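Local atomic coordinates of endonuclease PI-MtuI (Mycobacterium tuberculosis, PDB entry 2IMZ), a protein that probably excises itself from the RecA precursor by protein splicing and joins the flanking segments, here as its splicing domain alone. Residues A[8-17]-A[27-35]; A[36-44]-A[127-135]. The protein carries 1 engineered substitution. All coordinates share one frame; numbering follows the deposited sequence.

How the contacts relate
Both contacts lie in one intein splicing domain, a mostly beta fold of the Hint (hedgehog/intein) clan. They come in series along the chain: contact 1 closes before contact 2 opens. Their centres are about 12 Å apart. Contact 1 sets the hairpin of strands 7-9 and 16-18 against strand 30-34. Contact 2 sets residues 36-44 against the segment leading into strand 134-153. Strands 30-34 and 40-52 are antiparallel neighbours in one sheet, probably bonded from Ala33 O to His41 N and from Val31 N to Arg43 O. The N-terminal hairpin and residues 127-135 are joined both through this strand pair and directly, by Phe9 on Glu130.

Contact 1. Residues A[8-17]-A[27-35]; sequences IFDPVTGTTH and KPIHVVAAA
With CG anti to the backbone N (chi1 179°), the carboxylate of Asp10 reaches the backbone of His30. In Ile29, chi1 of 66° puts CG1 between the backbone N and the carbonyl carbon. This turns CG2 anti to the carbonyl carbon, where it meets the His17 ring. The contact packs a beta hairpin, strands 7-9 and 16-18, against strand 30-34 of the Hint-type splicing domain. A G1 beta bulge closes the hairpin turn, with Gly14 and Thr15 together opposite Asp10.

The carboxylate of Asp10 is buried and serves both segments. OD1 accepts from Val12 N, at 2.8 Å, and from Thr13 N. The first bond makes an Asx turn that holds the loop. OD2 takes the backbone N of His30 at 2.9 Å in a fairly straight bond (169° at the hydrogen). That donor comes from above the carboxylate plane. A water bound to the same OD2 sits at the edge of the His30 ring and bonds to ND1. Bonds to both oxygens hold the carboxylate and fix its rotation.

Val12 reaches the His30 ring from over one face, with CG2 4.0 Å from the ring centroid. Ile29 CG2 makes a similar CH-pi contact over the His17 ring, 3.8 Å from its centroid. Thr15 CG2 lies over the opposite face, so the His17 ring is sandwiched between two methyl groups. The Ile29 side chain also rests on Val22 of helix 19-24.

Further along strand 30-34, a second water bridges Phe9 O and Val32 N. Pro11 CB and Phe9 CD2 both touch the methyl Val32 CG2, each at 3.7 Å. Ile8 and Val31 run alongside each other, both against Leu159 of strand 159-161. Their closest atoms are Ile8 CG2 and Val31 CG1, 3.8 Å apart.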
loop_
_atom_site.group_PDB
_atom_site.type_symbol
_atom_site.label_atom_id
_atom_site.label_comp_id
_atom_site.label_asym_id
_atom_site.label_seq_id
_atom_site.Cartn_x
_atom_site.Cartn_y
_atom_site.Cartn_z
ATOM N N ILE A 8 -11.708 3.177 12.357
ATOM C CA ILE A 8 -10.997 1.908 12.239
ATOM C C ILE A 8 -11.347 0.991 13.406
ATOM O O ILE A 8 -11.133 1.343 14.565
ATOM C CB ILE A 8 -9.469 2.124 12.255
ATOM C CG1 ILE A 8 -9.068 3.163 11.203
ATOM C CG2 ILE A 8 -8.753 0.799 12.001
ATOM C CD1 ILE A 8 -9.420 2.777 9.792
ATOM N N PHE A 9 -11.878 -0.183 13.086
ATOM C CA PHE A 9 -12.280 -1.165 14.088
ATOM C C PHE A 9 -11.128 -2.064 14.537
ATOM O O PHE A 9 -10.439 -2.652 13.709
ATOM C CB PHE A 9 -13.411 -2.022 13.505
ATOM C CG PHE A 9 -13.830 -3.183 14.375
ATOM C CD1 PHE A 9 -14.214 -2.984 15.696
ATOM C CD2 PHE A 9 -13.904 -4.468 13.843
ATOM C CE1 PHE A 9 -14.672 -4.051 16.475
ATOM C CE2 PHE A 9 -14.359 -5.539 14.614
ATOM C CZ PHE A 9 -14.744 -5.328 15.930
ATOM N N ASP A 10 -10.921 -2.154 15.852
ATOM C CA ASP A 10 -9.884 -3.018 16.421
ATOM C C ASP A 10 -10.659 -4.248 16.896
ATOM O O ASP A 10 -11.356 -4.194 17.908
ATOM C CB ASP A 10 -9.199 -2.340 17.612
ATOM C CG ASP A 10 -8.123 -3.216 18.238
ATOM O OD1 ASP A 10 -8.311 -4.448 18.267
ATOM O OD2 ASP A 10 -7.100 -2.677 18.715
ATOM N N PRO A 11 -10.551 -5.368 16.163
ATOM C CA PRO A 11 -11.251 -6.612 16.499
ATOM C C PRO A 11 -10.850 -7.275 17.807
ATOM O O PRO A 11 -11.591 -8.110 18.335
ATOM C CB PRO A 11 -10.961 -7.496 15.293
ATOM C CG PRO A 11 -9.574 -7.080 14.924
ATOM C CD PRO A 11 -9.674 -5.570 14.993
ATOM N N VAL A 12 -9.688 -6.907 18.329
ATOM C CA VAL A 12 -9.205 -7.486 19.576
ATOM C C VAL A 12 -9.876 -6.860 20.796
ATOM O O VAL A 12 -10.342 -7.567 21.693
ATOM C CB VAL A 12 -7.683 -7.320 19.702
ATOM C CG1 VAL A 12 -7.202 -7.888 21.039
ATOM C CG2 VAL A 12 -6.995 -8.021 18.549
ATOM N N THR A 13 -9.925 -5.534 20.822
ATOM C CA THR A 13 -10.529 -4.801 21.927
ATOM C C THR A 13 -12.000 -4.493 21.683
ATOM O O THR A 13 -12.762 -4.281 22.629
ATOM C CB THR A 13 -9.808 -3.467 22.164
ATOM O OG1 THR A 13 -9.919 -2.653 20.988
ATOM C CG2 THR A 13 -8.339 -3.702 22.471
ATOM N N GLY A 14 -12.388 -4.457 20.412
ATOM C CA GLY A 14 -13.762 -4.149 20.060
ATOM C C GLY A 14 -13.970 -2.649 19.939
ATOM O O GLY A 14 -15.074 -2.183 19.658
ATOM N N THR A 15 -12.894 -1.895 20.149
ATOM C CA THR A 15 -12.921 -0.436 20.087
ATOM C C THR A 15 -12.804 0.105 18.665
ATOM O O THR A 15 -12.106 -0.469 17.829
ATOM C CB THR A 15 -11.757 0.168 20.915
ATOM O OG1 THR A 15 -11.908 -0.200 22.291
ATOM C CG2 THR A 15 -11.733 1.687 20.796
ATOM N N THR A 16 -13.490 1.216 18.411
ATOM C CA THR A 16 -13.457 1.878 17.115
ATOM C C THR A 16 -12.660 3.167 17.289
ATOM O O THR A 16 -12.957 3.969 18.178
ATOM C CB THR A 16 -14.881 2.215 16.634
ATOM O OG1 THR A 16 -15.619 1.000 16.474
ATOM C CG2 THR A 16 -14.843 2.961 15.302
ATOM N N HIS A 17 -11.657 3.366 16.436
ATOM C CA HIS A 17 -10.795 4.544 16.522
ATOM C C HIS A 17 -10.869 5.469 15.323
ATOM O O HIS A 17 -11.124 5.027 14.201
ATOM C CB HIS A 17 -9.324 4.132 16.638
ATOM C CG HIS A 17 -9.008 3.272 17.819
ATOM N ND1 HIS A 17 -9.242 1.915 17.839
ATOM C CD2 HIS A 17 -8.432 3.572 19.006
ATOM C CE1 HIS A 17 -8.820 1.415 18.986
ATOM N NE2 HIS A 17 -8.323 2.401 19.712
ATOM N N LYS A 27 -0.631 4.800 17.958
ATOM C CA LYS A 27 -1.240 3.699 18.695
ATOM C C LYS A 27 -1.122 2.380 17.944
ATOM O O LYS A 27 -1.561 2.269 16.800
ATOM C CB LYS A 27 -2.720 3.998 18.957
ATOM C CG LYS A 27 -2.976 5.332 19.635
ATOM C CD LYS A 27 -4.456 5.518 19.933
ATOM C CE LYS A 27 -4.725 6.863 20.586
ATOM N NZ LYS A 27 -6.159 7.025 20.976
ATOM N N PRO A 28 -0.524 1.362 18.581
ATOM C CA PRO A 28 -0.343 0.036 17.985
ATOM C C PRO A 28 -1.620 -0.795 18.107
ATOM O O PRO A 28 -1.610 -1.892 18.667
ATOM C CB PRO A 28 0.796 -0.544 18.806
ATOM C CG PRO A 28 0.484 -0.024 20.170
ATOM C CD PRO A 28 0.141 1.432 19.895
ATOM N N ILE A 29 -2.723 -0.256 17.598
ATOM C CA ILE A 29 -3.996 -0.960 17.648
ATOM C C ILE A 29 -3.958 -2.136 16.685
ATOM O O ILE A 29 -3.045 -2.248 15.865
ATOM C CB ILE A 29 -5.172 -0.052 17.206
ATOM C CG1 ILE A 29 -5.022 0.316 15.725
ATOM C CG2 ILE A 29 -5.231 1.198 18.073
ATOM C CD1 ILE A 29 -6.269 0.950 15.120
ATOM N N HIS A 30 -4.933 -3.028 16.812
ATOM C CA HIS A 30 -5.056 -4.149 15.893
ATOM C C HIS A 30 -6.179 -3.756 14.947
ATOM O O HIS A 30 -7.030 -2.933 15.294
ATOM C CB HIS A 30 -5.443 -5.443 16.613
ATOM C CG HIS A 30 -4.287 -6.141 17.254
ATOM N ND1 HIS A 30 -3.815 -5.807 18.506
ATOM C CD2 HIS A 30 -3.485 -7.133 16.801
ATOM C CE1 HIS A 30 -2.770 -6.562 18.794
ATOM N NE2 HIS A 30 -2.548 -7.374 17.777
ATOM N N VAL A 31 -6.169 -4.329 13.751
ATOM C CA VAL A 31 -7.207 -4.045 12.768
ATOM C C VAL A 31 -7.672 -5.362 12.181
ATOM O O VAL A 31 -7.062 -6.406 12.414
ATOM C CB VAL A 31 -6.678 -3.185 11.592
ATOM C CG1 VAL A 31 -6.108 -1.885 12.106
ATOM C CG2 VAL A 31 -5.631 -3.969 10.800
ATOM N N VAL A 32 -8.770 -5.310 11.438
ATOM C CA VAL A 32 -9.265 -6.492 10.752
ATOM C C VAL A 32 -8.533 -6.434 9.416
ATOM O O VAL A 32 -8.702 -5.481 8.652
ATOM C CB VAL A 32 -10.780 -6.419 10.479
ATOM C CG1 VAL A 32 -11.205 -7.621 9.633
ATOM C CG2 VAL A 32 -11.549 -6.392 11.788
ATOM N N ALA A 33 -7.701 -7.435 9.149
ATOM C CA ALA A 33 -6.943 -7.480 7.906
ATOM C C ALA A 33 -7.335 -8.693 7.082
ATOM O O ALA A 33 -7.569 -9.773 7.623
ATOM C CB ALA A 33 -5.445 -7.514 8.209
ATOM N N ALA A 34 -7.406 -8.509 5.768
ATOM C CA ALA A 34 -7.763 -9.591 4.861
ATOM C C ALA A 34 -6.522 -10.237 4.263
ATOM O O ALA A 34 -5.608 -9.545 3.815
ATOM C CB ALA A 34 -8.658 -9.060 3.742
ATOM N N ALA A 35 -6.503 -11.568 4.255
ATOM C CA ALA A 35 -5.391 -12.328 3.694
ATOM C C ALA A 35 -5.681 -12.595 2.217
ATOM O O ALA A 35 -6.773 -12.303 1.731
ATOM C CB ALA A 35 -5.222 -13.645 4.449
HETATM O O HOH W 1 -10.027 -2.640 11.039
HETATM O O HOH W 2 -5.347 -4.318 20.294
#

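Contact 2. Residues A[36-44]-A[127-135]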
loop_
_atom_site.group_PDB
_atom_site.type_symbol
_atom_site.label_atom_id
_atom_site.label_comp_id
_atom_site.label_asym_id
_atom_site.label_seq_id
_atom_site.Cartn_x
_atom_site.Cartn_y
_atom_site.Cartn_z
ATOM N N LYS A 36 -4.705 -13.154 1.507
ATOM C CA LYS A 36 -4.865 -13.428 0.082
ATOM C C LYS A 36 -6.107 -14.241 -0.275
ATOM O O LYS A 36 -6.749 -13.986 -1.300
ATOM C CB LYS A 36 -3.627 -14.147 -0.458
ATOM C CG LYS A 36 -3.751 -14.550 -1.920
ATOM C CD LYS A 36 -2.528 -15.310 -2.407
ATOM C CE LYS A 36 -2.316 -16.591 -1.619
ATOM N NZ LYS A 36 -1.180 -17.387 -2.162
ATOM N N ASP A 37 -6.441 -15.219 0.561
ATOM C CA ASP A 37 -7.599 -16.073 0.304
ATOM C C ASP A 37 -8.928 -15.490 0.776
ATOM O O ASP A 37 -9.966 -16.144 0.674
ATOM C CB ASP A 37 -7.392 -17.458 0.932
ATOM C CG ASP A 37 -7.126 -17.395 2.426
ATOM O OD1 ASP A 37 -7.327 -16.321 3.033
ATOM O OD2 ASP A 37 -6.719 -18.430 2.998
ATOM N N GLY A 38 -8.903 -14.266 1.290
ATOM C CA GLY A 38 -10.135 -13.649 1.746
ATOM C C GLY A 38 -10.449 -13.862 3.216
ATOM O O GLY A 38 -11.433 -13.319 3.723
ATOM N N THR A 39 -9.636 -14.655 3.908
ATOM C CA THR A 39 -9.873 -14.880 5.328
ATOM C C THR A 39 -9.431 -13.631 6.084
ATOM O O THR A 39 -8.563 -12.892 5.618
ATOM C CB THR A 39 -9.106 -16.116 5.857
ATOM O OG1 THR A 39 -7.715 -16.003 5.540
ATOM C CG2 THR A 39 -9.662 -17.391 5.231
ATOM N N LEU A 40 -10.035 -13.394 7.242
ATOM C CA LEU A 40 -9.708 -12.215 8.037
ATOM C C LEU A 40 -8.921 -12.546 9.296
ATOM O O LEU A 40 -9.159 -13.565 9.948
ATOM C CB LEU A 40 -10.997 -11.478 8.392
ATOM C CG LEU A 40 -11.766 -11.124 7.117
ATOM C CD1 LEU A 40 -13.163 -10.682 7.447
ATOM C CD2 LEU A 40 -11.003 -10.044 6.357
ATOM N N HIS A 41 -7.982 -11.669 9.634
ATOM C CA HIS A 41 -7.123 -11.866 10.796
ATOM C C HIS A 41 -6.836 -10.568 11.526
ATOM O O HIS A 41 -6.841 -9.493 10.929
ATOM C CB HIS A 41 -5.782 -12.465 10.364
ATOM C CG HIS A 41 -5.908 -13.691 9.520
ATOM N ND1 HIS A 41 -6.336 -13.655 8.210
ATOM C CD2 HIS A 41 -5.674 -14.994 9.803
ATOM C CE1 HIS A 41 -6.359 -14.882 7.723
ATOM N NE2 HIS A 41 -5.963 -15.713 8.670
ATOM N N ALA A 42 -6.569 -10.671 12.822
ATOM C CA ALA A 42 -6.234 -9.491 13.602
ATOM C C ALA A 42 -4.745 -9.239 13.390
ATOM O O ALA A 42 -3.918 -10.119 13.625
ATOM C CB ALA A 42 -6.522 -9.730 15.080
ATOM N N ARG A 43 -4.403 -8.043 12.934
ATOM C CA ARG A 43 -3.007 -7.699 12.705
ATOM C C ARG A 43 -2.736 -6.316 13.284
ATOM O O ARG A 43 -3.582 -5.424 13.219
ATOM C CB ARG A 43 -2.687 -7.739 11.204
ATOM C CG ARG A 43 -2.581 -9.155 10.623
ATOM C CD ARG A 43 -1.359 -9.892 11.184
ATOM N NE ARG A 43 -1.170 -11.222 10.606
ATOM C CZ ARG A 43 -1.818 -12.319 10.995
ATOM N NH1 ARG A 43 -2.711 -12.261 11.973
ATOM N NH2 ARG A 43 -1.559 -13.483 10.411
ATOM N N PRO A 44 -1.548 -6.123 13.871
ATOM C CA PRO A 44 -1.171 -4.844 14.473
ATOM C C PRO A 44 -0.665 -3.773 13.512
ATOM O O PRO A 44 -0.046 -4.075 12.490
ATOM C CB PRO A 44 -0.097 -5.254 15.475
ATOM C CG PRO A 44 0.616 -6.336 14.741
ATOM C CD PRO A 44 -0.527 -7.152 14.152
ATOM N N MET A 127 -7.172 -16.727 13.493
ATOM C CA MET A 127 -8.065 -16.219 12.458
ATOM C C MET A 127 -9.341 -15.690 13.109
ATOM O O MET A 127 -9.835 -16.266 14.079
ATOM C CB MET A 127 -8.390 -17.339 11.465
ATOM C CG MET A 127 -8.990 -16.864 10.149
ATOM S SD MET A 127 -8.829 -18.109 8.838
ATOM C CE MET A 127 -10.481 -18.758 8.756
ATOM N N LEU A 128 -9.866 -14.590 12.573
ATOM C CA LEU A 128 -11.077 -13.966 13.105
ATOM C C LEU A 128 -12.360 -14.655 12.658
ATOM O O LEU A 128 -12.397 -15.324 11.625
ATOM C CB LEU A 128 -11.138 -12.496 12.684
ATOM C CG LEU A 128 -10.041 -11.555 13.179
ATOM C CD1 LEU A 128 -10.110 -10.254 12.393
ATOM C CD2 LEU A 128 -10.213 -11.294 14.670
ATOM N N ALA A 129 -13.420 -14.468 13.437
ATOM C CA ALA A 129 -14.714 -15.055 13.115
ATOM C C ALA A 129 -15.369 -14.299 11.959
ATOM O O ALA A 129 -16.169 -14.865 11.215
ATOM C CB ALA A 129 -15.619 -15.028 14.337
ATOM N N GLU A 130 -15.029 -13.022 11.805
ATOM C CA GLU A 130 -15.591 -12.220 10.721
ATOM C C GLU A 130 -15.427 -12.927 9.383
ATOM O O GLU A 130 -14.391 -13.544 9.114
ATOM C CB GLU A 130 -14.913 -10.847 10.638
ATOM C CG GLU A 130 -15.420 -9.812 11.640
ATOM C CD GLU A 130 -14.808 -9.959 13.017
ATOM O OE1 GLU A 130 -14.132 -10.983 13.272
ATOM O OE2 GLU A 130 -15.009 -9.044 13.850
ATOM N N GLU A 131 -16.454 -12.825 8.545
ATOM C CA GLU A 131 -16.437 -13.441 7.225
ATOM C C GLU A 131 -16.412 -12.325 6.189
ATOM O O GLU A 131 -17.045 -11.287 6.376
ATOM C CB GLU A 131 -17.694 -14.294 7.021
ATOM C CG GLU A 131 -17.594 -15.278 5.863
ATOM C CD GLU A 131 -18.928 -15.899 5.499
ATOM O OE1 GLU A 131 -19.732 -16.171 6.413
ATOM O OE2 GLU A 131 -19.168 -16.126 4.292
ATOM N N LEU A 132 -15.679 -12.529 5.101
ATOM C CA LEU A 132 -15.619 -11.516 4.058
ATOM C C LEU A 132 -16.931 -11.540 3.282
ATOM O O LEU A 132 -17.267 -12.533 2.641
ATOM C CB LEU A 132 -14.440 -11.790 3.118
ATOM C CG LEU A 132 -14.166 -10.759 2.020
ATOM C CD1 LEU A 132 -13.890 -9.400 2.640
ATOM C CD2 LEU A 132 -12.970 -11.210 1.192
ATOM N N ARG A 133 -17.683 -10.449 3.370
ATOM C CA ARG A 133 -18.957 -10.325 2.671
ATOM C C ARG A 133 -18.844 -9.100 1.776
ATOM O O ARG A 133 -17.857 -8.371 1.839
ATOM C CB ARG A 133 -20.101 -10.123 3.669
ATOM C CG ARG A 133 -20.190 -11.192 4.754
ATOM C CD ARG A 133 -20.531 -12.551 4.169
ATOM N NE ARG A 133 -21.836 -12.552 3.513
ATOM C CZ ARG A 133 -22.997 -12.429 4.149
ATOM N NH1 ARG A 133 -23.028 -12.295 5.468
ATOM N NH2 ARG A 133 -24.133 -12.441 3.464
ATOM N N TYR A 134 -19.856 -8.867 0.949
ATOM C CA TYR A 134 -19.833 -7.722 0.058
ATOM C C TYR A 134 -21.065 -6.855 0.249
ATOM O O TYR A 134 -22.163 -7.358 0.494
ATOM C CB TYR A 134 -19.726 -8.198 -1.392
ATOM C CG TYR A 134 -18.378 -8.809 -1.709
ATOM C CD1 TYR A 134 -17.278 -8.002 -2.002
ATOM C CD2 TYR A 134 -18.187 -10.188 -1.659
ATOM C CE1 TYR A 134 -16.021 -8.550 -2.235
ATOM C CE2 TYR A 134 -16.931 -10.749 -1.890
ATOM C CZ TYR A 134 -15.854 -9.925 -2.175
ATOM O OH TYR A 134 -14.609 -10.472 -2.398
ATOM N N SER A 135 -20.868 -5.546 0.160
ATOM C CA SER A 135 -21.956 -4.590 0.312
ATOM C C SER A 135 -21.869 -3.561 -0.798
ATOM O O SER A 135 -20.778 -3.230 -1.258
ATOM C CB SER A 135 -21.871 -3.897 1.673
ATOM O OG SER A 135 -22.134 -4.817 2.716
HETATM O O HOH W 3 -13.867 -14.742 4.753
HETATM O O HOH W 4 -12.192 -14.887 8.435
HETATM O O HOH W 5 -6.476 -13.349 13.871
#
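The turn before strand 40-52 and the N-terminal part of that strand pack against the loop leading into strand 134-153. Here Leu128 N donates to Leu40 O at 2.9 Å, with 159° at the hydrogen. It is the one direct hydrogen bond between the segments. Waters make further polar links. One accepts from Leu40 N and donates to Leu128 O and Glu130 O. Another joins Gly38 O to Leu132 N.

Met127 crosses the His41 ring obliquely. Its CG lies over one face, 4.0 Å from the ring centroid, and its SD approaches at a slant. The extended chain (CG anti to the backbone N, chi1 -164°) carries SD to Thr39 CB at 3.6 Å. The bend at chi3 brings CE to Thr39 CG2 (3.9 Å).

The turn itself is an Asx turn: Asp37 OD1 accepts from Thr39 N. From there the chain enters strand 40-52, which pairs with strand 30-34 in the main sheet of the Hint fold. Leu40 crosses Glu130 at about a right angle, with Leu40 CD1 3.6 Å from Glu130 CB. It is the buried residue of this surface contact, and Val32 and Pro96 also touch it. Both methyls of Leu128 reach Ala42. CD1 lies on the peptide between His41 and Ala42, and CD2 meets Ala42 CB at 4.0 Å. At the far end, Leu132 CB touches Gly38 O at 3.4 Å.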